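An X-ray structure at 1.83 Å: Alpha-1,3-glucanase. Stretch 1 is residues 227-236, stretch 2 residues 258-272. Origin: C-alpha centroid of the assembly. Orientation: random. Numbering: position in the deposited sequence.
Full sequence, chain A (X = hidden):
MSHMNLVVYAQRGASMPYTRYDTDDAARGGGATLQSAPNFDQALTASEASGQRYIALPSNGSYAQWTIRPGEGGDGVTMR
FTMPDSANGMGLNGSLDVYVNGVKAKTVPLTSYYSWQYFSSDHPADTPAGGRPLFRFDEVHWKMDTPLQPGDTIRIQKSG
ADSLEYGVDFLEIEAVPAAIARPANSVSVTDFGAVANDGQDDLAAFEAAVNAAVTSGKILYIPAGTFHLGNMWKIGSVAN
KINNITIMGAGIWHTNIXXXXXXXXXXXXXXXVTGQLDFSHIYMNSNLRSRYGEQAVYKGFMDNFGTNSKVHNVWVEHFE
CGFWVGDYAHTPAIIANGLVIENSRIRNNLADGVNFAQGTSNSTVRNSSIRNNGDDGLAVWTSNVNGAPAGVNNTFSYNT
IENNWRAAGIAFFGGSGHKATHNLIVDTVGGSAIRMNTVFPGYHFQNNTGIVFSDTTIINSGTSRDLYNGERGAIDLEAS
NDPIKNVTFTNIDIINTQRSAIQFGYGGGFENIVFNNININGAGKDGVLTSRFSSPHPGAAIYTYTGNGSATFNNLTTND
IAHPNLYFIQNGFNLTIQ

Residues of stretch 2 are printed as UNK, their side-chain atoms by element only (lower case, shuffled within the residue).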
# COMPACT_ATOMS: atom_id res chain seq x y z
N PHE A 227 18.30 14.01 5.05
CA PHE A 227 19.47 13.79 4.22
C PHE A 227 19.03 13.63 2.77
O PHE A 227 17.99 13.02 2.51
CB PHE A 227 20.23 12.57 4.71
CG PHE A 227 20.73 12.72 6.11
CD1 PHE A 227 21.98 13.26 6.35
CD2 PHE A 227 19.90 12.40 7.18
CE1 PHE A 227 22.43 13.42 7.66
CE2 PHE A 227 20.34 12.57 8.48
CZ PHE A 227 21.61 13.08 8.72
N HIS A 228 19.81 14.18 1.85
CA HIS A 228 19.44 14.25 0.45
C HIS A 228 20.35 13.36 -0.37
O HIS A 228 21.58 13.50 -0.31
CB HIS A 228 19.49 15.70 -0.05
CG HIS A 228 18.44 16.58 0.56
ND1 HIS A 228 18.63 17.26 1.74
CD2 HIS A 228 17.18 16.87 0.16
CE1 HIS A 228 17.54 17.95 2.04
NE2 HIS A 228 16.64 17.73 1.10
N LEU A 229 19.76 12.46 -1.14
CA LEU A 229 20.51 11.50 -1.94
C LEU A 229 20.14 11.69 -3.41
O LEU A 229 19.01 11.40 -3.81
CB LEU A 229 20.21 10.07 -1.48
CG LEU A 229 20.42 9.76 0.01
CD1 LEU A 229 20.25 8.25 0.25
CD2 LEU A 229 21.80 10.19 0.48
N GLY A 230 21.10 12.17 -4.20
CA GLY A 230 20.88 12.53 -5.59
C GLY A 230 20.96 11.40 -6.58
O GLY A 230 21.00 11.64 -7.79
N ASN A 231 21.00 10.16 -6.12
CA ASN A 231 20.85 9.01 -7.01
C ASN A 231 20.47 7.80 -6.17
O ASN A 231 20.23 7.91 -4.96
CB ASN A 231 22.13 8.74 -7.81
CG ASN A 231 21.81 8.26 -9.22
OD1 ASN A 231 21.33 7.13 -9.43
ND2 ASN A 231 22.06 9.14 -10.19
N MET A 232 20.42 6.64 -6.82
CA MET A 232 20.10 5.40 -6.12
C MET A 232 21.19 5.11 -5.09
O MET A 232 22.38 5.28 -5.36
CB MET A 232 19.97 4.25 -7.12
CG MET A 232 19.54 2.90 -6.50
SD MET A 232 19.55 1.55 -7.69
CE MET A 232 18.34 2.12 -8.90
N TRP A 233 20.77 4.69 -3.90
CA TRP A 233 21.72 4.28 -2.86
C TRP A 233 21.97 2.78 -3.04
O TRP A 233 21.09 1.97 -2.75
CB TRP A 233 21.18 4.60 -1.47
CG TRP A 233 22.17 4.34 -0.35
CD1 TRP A 233 23.50 4.07 -0.47
CD2 TRP A 233 21.88 4.29 1.06
NE1 TRP A 233 24.07 3.87 0.77
CE2 TRP A 233 23.09 4.00 1.72
CE3 TRP A 233 20.71 4.48 1.81
CZ2 TRP A 233 23.17 3.90 3.11
CZ3 TRP A 233 20.79 4.37 3.19
CH2 TRP A 233 22.01 4.08 3.83
N LYS A 234 23.17 2.43 -3.52
CA LYS A 234 23.52 1.04 -3.77
C LYS A 234 24.35 0.53 -2.60
O LYS A 234 25.46 1.01 -2.36
CB LYS A 234 24.28 0.89 -5.09
CG LYS A 234 23.44 1.33 -6.28
CD LYS A 234 24.21 1.30 -7.58
CE LYS A 234 23.32 1.80 -8.72
NZ LYS A 234 23.86 1.42 -10.07
N ILE A 235 23.81 -0.44 -1.89
CA ILE A 235 24.41 -0.93 -0.65
C ILE A 235 25.01 -2.29 -0.98
O ILE A 235 24.31 -3.31 -1.01
CB ILE A 235 23.37 -1.01 0.48
CG1 ILE A 235 22.83 0.40 0.74
CG2 ILE A 235 23.98 -1.61 1.74
CD1 ILE A 235 21.73 0.46 1.82
N GLY A 236 26.32 -2.30 -1.24
CA GLY A 236 26.99 -3.44 -1.84
C GLY A 236 26.89 -3.41 -3.35
O GLY A 236 26.19 -2.59 -3.95
N UNK A 258 15.64 11.74 1.61
CA UNK A 258 14.94 12.38 0.50
C UNK A 258 15.74 12.14 -0.78
O UNK A 258 16.82 12.71 -0.95
o UNK A 258 11.84 14.33 0.23
c UNK A 258 14.11 14.57 -0.46
c UNK A 258 12.68 14.13 -0.65
c UNK A 258 14.76 13.87 0.73
n UNK A 258 12.39 13.50 -1.80
N UNK A 259 15.24 11.28 -1.66
CA UNK A 259 15.85 11.15 -2.97
C UNK A 259 15.44 12.33 -3.83
O UNK A 259 14.26 12.68 -3.89
c UNK A 259 17.91 7.13 -2.62
c UNK A 259 17.20 6.44 -1.63
c UNK A 259 15.94 6.86 -1.28
c UNK A 259 15.46 9.82 -3.62
c UNK A 259 16.06 8.63 -2.93
c UNK A 259 17.35 8.21 -3.26
c UNK A 259 15.37 7.95 -1.93
N UNK A 260 16.42 12.97 -4.48
CA UNK A 260 16.18 14.22 -5.19
C UNK A 260 16.16 14.08 -6.70
O UNK A 260 15.82 15.05 -7.38
o UNK A 260 18.55 14.75 -5.16
c UNK A 260 17.20 15.56 -3.32
c UNK A 260 17.25 15.26 -4.81
N UNK A 261 16.51 12.92 -7.24
CA UNK A 261 16.67 12.76 -8.68
C UNK A 261 15.39 12.19 -9.28
O UNK A 261 14.96 11.10 -8.86
c UNK A 261 18.33 11.91 -10.42
n UNK A 261 19.64 11.77 -10.62
c UNK A 261 17.86 11.84 -8.97
o UNK A 261 17.54 12.08 -11.34
N UNK A 262 14.75 12.87 -10.23
CA UNK A 262 13.50 12.36 -10.82
C UNK A 262 13.68 11.35 -11.93
O UNK A 262 12.69 10.83 -12.44
c UNK A 262 15.12 14.18 -10.79
c UNK A 262 14.04 14.43 -11.85
c UNK A 262 12.85 13.64 -11.36
N UNK A 263 14.91 11.04 -12.33
CA UNK A 263 15.13 10.23 -13.52
C UNK A 263 14.98 8.74 -13.24
O UNK A 263 14.99 8.29 -12.09
c UNK A 263 16.57 11.93 -14.70
n UNK A 263 17.32 12.82 -14.06
o UNK A 263 15.93 12.21 -15.70
c UNK A 263 16.50 10.53 -14.11
N UNK A 264 14.82 7.97 -14.32
CA UNK A 264 14.82 6.52 -14.25
C UNK A 264 16.02 6.00 -13.48
O UNK A 264 17.13 6.52 -13.63
o UNK A 264 13.48 6.17 -18.51
c UNK A 264 13.60 5.26 -17.68
n UNK A 264 13.83 4.00 -18.03
c UNK A 264 13.52 5.54 -16.20
c UNK A 264 14.85 5.91 -15.65
N UNK A 265 15.79 4.98 -12.66
CA UNK A 265 16.85 4.24 -11.96
C UNK A 265 17.73 5.15 -11.12
O UNK A 265 18.92 4.88 -10.92
c UNK A 265 17.70 3.43 -12.95
N UNK A 266 17.16 6.24 -10.58
CA UNK A 266 17.97 7.27 -9.93
C UNK A 266 17.56 7.54 -8.49
O UNK A 266 17.86 8.61 -7.96
c UNK A 266 17.93 8.56 -10.75
o UNK A 266 18.44 8.31 -12.04
N UNK A 267 16.90 6.59 -7.84
CA UNK A 267 16.56 6.73 -6.44
C UNK A 267 16.14 5.40 -5.87
O UNK A 267 16.08 4.39 -6.58
N UNK A 268 15.83 5.40 -4.58
CA UNK A 268 15.56 4.16 -3.88
C UNK A 268 16.85 3.47 -3.47
O UNK A 268 17.96 3.92 -3.76
N UNK A 269 16.69 2.35 -2.77
CA UNK A 269 17.81 1.59 -2.21
C UNK A 269 17.91 0.24 -2.89
O UNK A 269 16.92 -0.50 -2.96
c UNK A 269 18.68 0.42 -0.15
c UNK A 269 17.59 2.71 1.55
c UNK A 269 17.65 1.42 -0.69
c UNK A 269 17.81 2.77 0.01
N UNK A 270 19.10 -0.09 -3.39
CA UNK A 270 19.36 -1.41 -3.96
C UNK A 270 20.27 -2.16 -3.01
O UNK A 270 21.42 -1.75 -2.79
o UNK A 270 20.55 -2.56 -5.75
c UNK A 270 20.00 -1.30 -5.35
N UNK A 271 19.77 -3.26 -2.43
CA UNK A 271 20.57 -4.11 -1.56
C UNK A 271 21.28 -5.18 -2.37
O UNK A 271 20.67 -5.85 -3.21
c UNK A 271 17.91 -2.30 2.48
c UNK A 271 19.07 -3.90 0.52
c UNK A 271 19.29 -2.32 2.33
c UNK A 271 17.11 -3.09 1.67
c UNK A 271 19.69 -4.81 -0.51
c UNK A 271 17.70 -3.89 0.70
c UNK A 271 19.86 -3.12 1.36
N UNK A 272 22.57 -5.37 -2.09
CA UNK A 272 23.35 -6.50 -2.61
C UNK A 272 23.92 -7.25 -1.41
O UNK A 272 25.11 -7.16 -1.10
c UNK A 272 23.94 -5.28 -4.79
c UNK A 272 21.80 -5.99 -7.78
n UNK A 272 21.35 -7.23 -7.64
n UNK A 272 22.62 -5.47 -6.87
c UNK A 272 23.11 -6.18 -5.69
c UNK A 272 24.45 -6.03 -3.57
n UNK A 272 21.42 -5.26 -8.82
O HOH W 1 17.66 10.55 -6.09

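Position 258 carries three carbons in a row, the third bearing one oxygen and one nitrogen: Gln258. Its N donates to Phe227 O (2.8 Å) and its O accepts from Leu229 N (3.0 Å), while the chain's end leads away and NE2 donates to the backbone O of position 259, so the buried amide is not left unpaired.

Position 259 has one carbon and a six-carbon ring, Phe259. CD1 lies 3.8 Å from Leu229 CB, and the ring edge meets Asn231 O, filling space where stretch 1 leaves its strand.

At 260 one carbon carries an oxygen and a carbon, hence Thr260. OG1 nears Gly230 CA (3.2 Å), and CG2 meets the edge of the His228 ring.

Position 261 has two carbons, the second with an oxygen and a nitrogen. This is Asn261: ND2 donates to Gly230 O (3.1 Å), while OD1 accepts from the backbone N of position 263, so one amide serves both stretches.

At 262 three carbons close onto N, giving Pro262, whose ring suits a turn without strand pairing. Position 263 repeats the two-carbon amide pattern: Asn263, whose ND2 also donates to Asn261 OD1. Three carbons ending in oxygen and nitrogen at 264 make Gln264, a polar chain suited to its exposed place.

Position 265 has a single carbon, Ala265; this CB is 4.3 Å from Met232 CE. At 266 a carbon followed by an oxygen is Ser266, whose OG donates to Gln264 O as the type II turn from Asn263 closes.

Positions 267 and 268 have no side-chain atoms: Gly267 and Gly268. A CB on the first would crowd Phe259 CB; the second has phi/psi of 81/177°, where a CB would jam against the preceding carbonyl. Gly268 O accepts from Trp233 N (2.9 Å).

Position 269 shows four carbons forked at the first, one arm two carbons long: Ile269, with CD1 3.6 Å from Trp233 CE3. At 270 one carbon and one oxygen mark Ser270, a short side chain whose CB lies 3.7 Å from Met232 SD. Position 271, a carbon plus a six-carbon ring, is Phe271; CE1 packs 3.7 Å from Ile235 CD1. At 272, three carbons, a nitrogen and a carbon with two more nitrogens make Arg272, long enough to lead away and bond through NH1 elsewhere in the structure.

Two parallel strand pairings thus flank an irregular segment. Backbone hydrogen bonds, including Thr260 N to Leu229 O and Arg272 N to Ile235 O, set the register, and Leu229, Trp233 and Ile235 share one face with Phe259, Ile269 and Phe271. A water donates to Leu229 O and Ser266 O and accepts from Asn261 N, bridging the loop.

Stretch 2 (258-272) QFTNPNQASGGISFR
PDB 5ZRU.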